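Local coordinates for protein putative mandelate racemase/muconate lactonizing enzyme (Bordetella bronchiseptica, PDB 3DDM) that is of unconfirmed function but is a member of the mandelate racemase/muconate lactonizing family of the enolase superfamily, with a C-terminal domain of TIM-barrel type, at residues A[241-246]-A[273-278]; A[258-263]-A[267-272]. The protein carries 1 engineered substitution. All coordinates share one frame; numbering follows the deposited sequence.

Contact 1 of 2, residues A[241-246]-A[273-278]; sequences AEWAEL and RSLRVM
Trp-243 reaches from helix 240-249 toward the turn that leads into strand 275-278, and its atoms meet two residues there in succession. CB comes first, lying 3.9 Å from Ser-274 CB. With CG anti to its own carbonyl carbon (chi1 -79°), the indole then passes the serine, and the six-membered ring makes the remaining contacts. CE3 is 3.8 Å from Leu-275 CD2, CZ3 comes to 3.5 Å of the same methyl, and CH2 lies 4.1 Å from it. The methyl approaches the ring obliquely, and a broad indole suits this place because it is long enough to reach from the helix to Leu-275 of the strand. In the barrel of the enolase-like C-terminal domain, helix 240-249 lies on the outside and strands 254-256 and 275-278 are parallel neighbours; Leu-254 of the first strand touches both Trp-243 and Leu-275. Ser-274 follows Arg-273, the first residue past helix 263-272 to leave helical angles, with positive phi (62°). Small enough for a close approach of the backbones, with 5.3 Å between Ser-274 CA and Ala-244 CA, the serine sets OG 3.5 Å from Ala-244 CA, in van der Waals contact without a hydrogen bond across the interface. Ala-244 CB, a single methyl, lies 4.1 Å from Ser-274 OG.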
loop_
_atom_site.group_PDB
_atom_site.type_symbol
_atom_site.label_atom_id
_atom_site.label_comp_id
_atom_site.label_asym_id
_atom_site.label_seq_id
_atom_site.Cartn_x
_atom_site.Cartn_y
_atom_site.Cartn_z
ATOM N N ALA A 241 -2.831 -5.440 23.598
ATOM C CA ALA A 241 -3.329 -6.375 24.595
ATOM C C ALA A 241 -3.082 -7.838 24.250
ATOM O O ALA A 241 -2.802 -8.641 25.136
ATOM C CB ALA A 241 -4.805 -6.150 24.814
ATOM N N GLU A 242 -3.188 -8.189 22.971
ATOM C CA GLU A 242 -2.991 -9.571 22.566
ATOM C C GLU A 242 -1.523 -9.963 22.622
ATOM O O GLU A 242 -1.195 -11.102 22.964
ATOM C CB GLU A 242 -3.559 -9.802 21.164
ATOM C CG GLU A 242 -5.014 -9.394 21.018
ATOM C CD GLU A 242 -5.680 -9.958 19.771
ATOM O OE1 GLU A 242 -6.754 -9.444 19.387
ATOM O OE2 GLU A 242 -5.143 -10.922 19.181
ATOM N N TRP A 243 -0.643 -9.020 22.287
ATOM C CA TRP A 243 0.799 -9.264 22.320
ATOM C C TRP A 243 1.262 -9.335 23.758
ATOM O O TRP A 243 2.085 -10.174 24.123
ATOM C CB TRP A 243 1.572 -8.156 21.598
ATOM C CG TRP A 243 1.549 -8.288 20.113
ATOM C CD1 TRP A 243 0.703 -7.664 19.246
ATOM C CD2 TRP A 243 2.390 -9.131 19.318
ATOM N NE1 TRP A 243 0.962 -8.065 17.960
ATOM C CE2 TRP A 243 1.993 -8.965 17.974
ATOM C CE3 TRP A 243 3.441 -10.011 19.610
ATOM C CZ2 TRP A 243 2.610 -9.647 16.919
ATOM C CZ3 TRP A 243 4.056 -10.690 18.562
ATOM C CH2 TRP A 243 3.637 -10.503 17.233
ATOM N N ALA A 244 0.724 -8.441 24.574
ATOM C CA ALA A 244 1.074 -8.407 25.980
ATOM C C ALA A 244 0.686 -9.732 26.631
ATOM O O ALA A 244 1.444 -10.291 27.418
ATOM C CB ALA A 244 0.366 -7.248 26.664
ATOM N N GLU A 245 -0.489 -10.242 26.291
ATOM C CA GLU A 245 -0.943 -11.496 26.860
ATOM C C GLU A 245 -0.090 -12.664 26.395
ATOM O O GLU A 245 0.360 -13.475 27.203
ATOM C CB GLU A 245 -2.394 -11.771 26.489
ATOM C CG GLU A 245 -2.970 -12.943 27.257
ATOM C CD GLU A 245 -4.280 -13.444 26.690
ATOM O OE1 GLU A 245 -5.204 -12.621 26.465
ATOM O OE2 GLU A 245 -4.383 -14.674 26.475
ATOM N N LEU A 246 0.127 -12.756 25.088
ATOM C CA LEU A 246 0.926 -13.846 24.541
ATOM C C LEU A 246 2.337 -13.836 25.122
ATOM O O LEU A 246 2.877 -14.883 25.488
ATOM C CB LEU A 246 1.004 -13.741 23.013
ATOM C CG LEU A 246 1.765 -14.873 22.313
ATOM C CD1 LEU A 246 1.093 -16.202 22.615
ATOM C CD2 LEU A 246 1.806 -14.621 20.818
ATOM N N ARG A 273 7.435 -3.693 25.147
ATOM C CA ARG A 273 8.415 -4.739 25.413
ATOM C C ARG A 273 7.790 -6.137 25.358
ATOM O O ARG A 273 8.245 -7.062 26.036
ATOM C CB ARG A 273 9.085 -4.502 26.775
ATOM C CG ARG A 273 9.730 -3.119 26.917
ATOM C CD ARG A 273 10.224 -2.892 28.329
ATOM N NE ARG A 273 11.413 -3.685 28.606
ATOM C CZ ARG A 273 12.637 -3.342 28.215
ATOM N NH1 ARG A 273 12.828 -2.209 27.537
ATOM N NH2 ARG A 273 13.667 -4.135 28.489
ATOM N N SER A 274 6.740 -6.283 24.554
ATOM C CA SER A 274 6.092 -7.578 24.372
ATOM C C SER A 274 7.046 -8.339 23.461
ATOM O O SER A 274 7.268 -9.547 23.625
ATOM C CB SER A 274 4.727 -7.417 23.703
ATOM O OG SER A 274 3.821 -6.763 24.573
ATOM N N LEU A 275 7.607 -7.615 22.497
ATOM C CA LEU A 275 8.598 -8.182 21.590
ATOM C C LEU A 275 9.942 -7.967 22.290
ATOM O O LEU A 275 10.259 -6.846 22.694
ATOM C CB LEU A 275 8.610 -7.434 20.251
ATOM C CG LEU A 275 7.329 -7.470 19.422
ATOM C CD1 LEU A 275 7.513 -6.621 18.170
ATOM C CD2 LEU A 275 6.989 -8.905 19.058
ATOM N N ARG A 276 10.726 -9.024 22.463
ATOM C CA ARG A 276 12.032 -8.861 23.101
ATOM C C ARG A 276 13.155 -8.911 22.071
ATOM O O ARG A 276 14.312 -8.622 22.372
ATOM C CB ARG A 276 12.237 -9.915 24.187
ATOM C CG ARG A 276 11.431 -9.617 25.429
ATOM C CD ARG A 276 11.778 -10.544 26.563
ATOM N NE ARG A 276 11.910 -9.793 27.805
ATOM C CZ ARG A 276 12.943 -9.009 28.098
ATOM N NH1 ARG A 276 13.945 -8.880 27.235
ATOM N NH2 ARG A 276 12.965 -8.338 29.242
ATOM N N VAL A 277 12.788 -9.274 20.850
ATOM C CA VAL A 277 13.719 -9.336 19.738
ATOM C C VAL A 277 13.089 -8.487 18.633
ATOM O O VAL A 277 12.104 -8.893 18.009
ATOM C CB VAL A 277 13.905 -10.795 19.253
ATOM C CG1 VAL A 277 14.896 -10.847 18.096
ATOM C CG2 VAL A 277 14.381 -11.659 20.408
ATOM N N MET A 278 13.629 -7.291 18.426
ATOM C CA MET A 278 13.106 -6.411 17.395
ATOM C C MET A 278 13.926 -6.611 16.134
ATOM O O MET A 278 15.149 -6.625 16.179
ATOM C CB MET A 278 13.122 -4.955 17.861
ATOM C CG MET A 278 11.716 -4.437 18.218
ATOM S SD MET A 278 11.545 -3.802 19.912
ATOM C CE MET A 278 12.009 -5.284 20.838
#

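Contact 2 of 2, residues A[258-263]-A[267-272]; sequences ENIAGV and ETALAA
Val-263 and Glu-267 meet across the first turn of helix 263-272, while Ile-260, in the loop before it, packs on Ala-269 further along. This is a strand-loop-helix unit of the TIM-barrel domain: strand 254-256 runs out into the loop, and the chain folds back as the helix. Gly-262 holds the N-cap position at phi 93°, a backbone shape in which a side chain would crowd the preceding carbonyl oxygen; glycine avoids this.

Hydrogen bonding across the two segments consists of one helical i to i+4 bond, from Glu-267 N to Val-263 O at 3.2 Å. It is fairly straight, with an N-H...O angle of 156°.

Apolar packing across the segments rests on one pair of methyls. Ile-260 CD1 lies 4.3 Å from Ala-269 CB, the extended isoleucine branch bringing its terminal methyl to an alanine that points toward the loop and offers a small apolar surface. Ile-260 also rests on Ala-265 and Phe-266 of the same helix and on Leu-275 of strand 275-278, so a branched hydrocarbon suits this place, where the loop turns a side chain onto the helix.

The third kind of contact is between a polar chain and a methyl at the exposed surface. Val-263 and Glu-267 run side by side in the same direction, and a glutamate can keep its carboxylate at the surface while its methylenes pass the first turn. Glu-267 CG passes beside Val-263 O, and further out Glu-267 OE2 is 4.0 Å from Val-263 CG2.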
loop_
_atom_site.group_PDB
_atom_site.type_symbol
_atom_site.label_atom_id
_atom_site.label_comp_id
_atom_site.label_asym_id
_atom_site.label_seq_id
_atom_site.Cartn_x
_atom_site.Cartn_y
_atom_site.Cartn_z
ATOM N N GLU A 258 9.644 -7.278 10.978
ATOM C CA GLU A 258 9.530 -7.451 9.536
ATOM C C GLU A 258 8.390 -6.562 9.063
ATOM O O GLU A 258 8.466 -5.949 8.002
ATOM C CB GLU A 258 9.193 -8.908 9.203
ATOM C CG GLU A 258 10.077 -9.561 8.164
ATOM C CD GLU A 258 10.040 -8.863 6.810
ATOM O OE1 GLU A 258 8.949 -8.809 6.192
ATOM O OE2 GLU A 258 11.106 -8.372 6.360
ATOM N N ASN A 259 7.330 -6.488 9.866
ATOM C CA ASN A 259 6.173 -5.695 9.488
ATOM C C ASN A 259 5.775 -4.546 10.393
ATOM O O ASN A 259 4.594 -4.297 10.625
ATOM C CB ASN A 259 4.995 -6.621 9.252
ATOM C CG ASN A 259 5.260 -7.562 8.122
ATOM O OD1 ASN A 259 5.378 -8.762 8.315
ATOM N ND2 ASN A 259 5.394 -7.013 6.925
ATOM N N ILE A 260 6.780 -3.853 10.903
ATOM C CA ILE A 260 6.577 -2.681 11.719
ATOM C C ILE A 260 7.391 -1.651 10.935
ATOM O O ILE A 260 8.543 -1.908 10.590
ATOM C CB ILE A 260 7.147 -2.875 13.143
ATOM C CG1 ILE A 260 6.392 -4.001 13.842
ATOM C CG2 ILE A 260 7.015 -1.586 13.958
ATOM C CD1 ILE A 260 6.899 -4.297 15.250
ATOM N N ALA A 261 6.783 -0.515 10.611
ATOM C CA ALA A 261 7.466 0.531 9.857
ATOM C C ALA A 261 7.165 1.893 10.459
ATOM O O ALA A 261 6.093 2.109 11.019
ATOM C CB ALA A 261 7.022 0.502 8.410
ATOM N N GLY A 262 8.108 2.819 10.348
ATOM C CA GLY A 262 7.874 4.136 10.904
ATOM C C GLY A 262 8.408 4.269 12.316
ATOM O O GLY A 262 8.437 3.310 13.087
ATOM N N VAL A 263 8.825 5.483 12.649
ATOM C CA VAL A 263 9.388 5.780 13.956
ATOM C C VAL A 263 8.383 5.591 15.085
ATOM O O VAL A 263 8.714 5.034 16.132
ATOM C CB VAL A 263 9.923 7.219 13.983
ATOM C CG1 VAL A 263 8.877 8.156 13.352
ATOM C CG2 VAL A 263 10.236 7.633 15.410
ATOM N N GLU A 267 8.435 2.917 18.522
ATOM C CA GLU A 267 8.364 3.451 19.883
ATOM C C GLU A 267 7.263 2.698 20.637
ATOM O O GLU A 267 7.407 2.373 21.822
ATOM C CB GLU A 267 8.056 4.952 19.876
ATOM C CG GLU A 267 9.104 5.819 19.193
ATOM C CD GLU A 267 8.759 7.306 19.251
ATOM O OE1 GLU A 267 7.552 7.641 19.184
ATOM O OE2 GLU A 267 9.694 8.136 19.347
ATOM N N THR A 268 6.164 2.419 19.938
ATOM C CA THR A 268 5.047 1.691 20.520
ATOM C C THR A 268 5.483 0.286 20.917
ATOM O O THR A 268 5.171 -0.182 22.012
ATOM C CB THR A 268 3.886 1.581 19.526
ATOM O OG1 THR A 268 3.354 2.887 19.280
ATOM C CG2 THR A 268 2.789 0.665 20.068
ATOM N N ALA A 269 6.199 -0.382 20.018
ATOM C CA ALA A 269 6.684 -1.726 20.287
ATOM C C ALA A 269 7.630 -1.674 21.477
ATOM O O ALA A 269 7.566 -2.507 22.379
ATOM C CB ALA A 269 7.405 -2.273 19.066
ATOM N N LEU A 270 8.501 -0.672 21.474
ATOM C CA LEU A 270 9.472 -0.478 22.540
ATOM C C LEU A 270 8.774 -0.181 23.875
ATOM O O LEU A 270 9.157 -0.696 24.928
ATOM C CB LEU A 270 10.400 0.684 22.173
ATOM C CG LEU A 270 11.819 0.597 22.731
ATOM C CD1 LEU A 270 12.511 -0.657 22.195
ATOM C CD2 LEU A 270 12.592 1.843 22.345
ATOM N N ALA A 271 7.742 0.655 23.815
ATOM C CA ALA A 271 6.982 1.037 24.995
ATOM C C ALA A 271 6.352 -0.146 25.724
ATOM O O ALA A 271 6.134 -0.082 26.935
ATOM C CB ALA A 271 5.893 2.035 24.608
ATOM N N ALA A 272 6.058 -1.217 24.988
ATOM C CA ALA A 272 5.420 -2.400 25.565
ATOM C C ALA A 272 6.384 -3.519 25.938
ATOM O O ALA A 272 6.175 -4.222 26.923
ATOM C CB ALA A 272 4.368 -2.929 24.607
#

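Contact 1 is partly buried, with Ser-274 and Leu-275 in the interior, and joins an outer helix to the chain entering strand 275-278, the barrel strand beyond 254-256. Contact 2 lies at the surface and concerns a single helix with the loop before it. Their chemistry differs accordingly: 241-246 with 273-278 is held by van der Waals packing between segments distant in sequence, whereas 258-263 with 267-272 combines a local helical bond with a light apolar touch. Contact 2 is nested within the loop that contact 1 closes, and helix 263-272 is followed, two residues later, by strand 275-278. The two join through Leu-275 CD1, 3.8 Å from Ile-260 CD1, and through Met-278 SD, 4.0 Å from Leu-270 CD1.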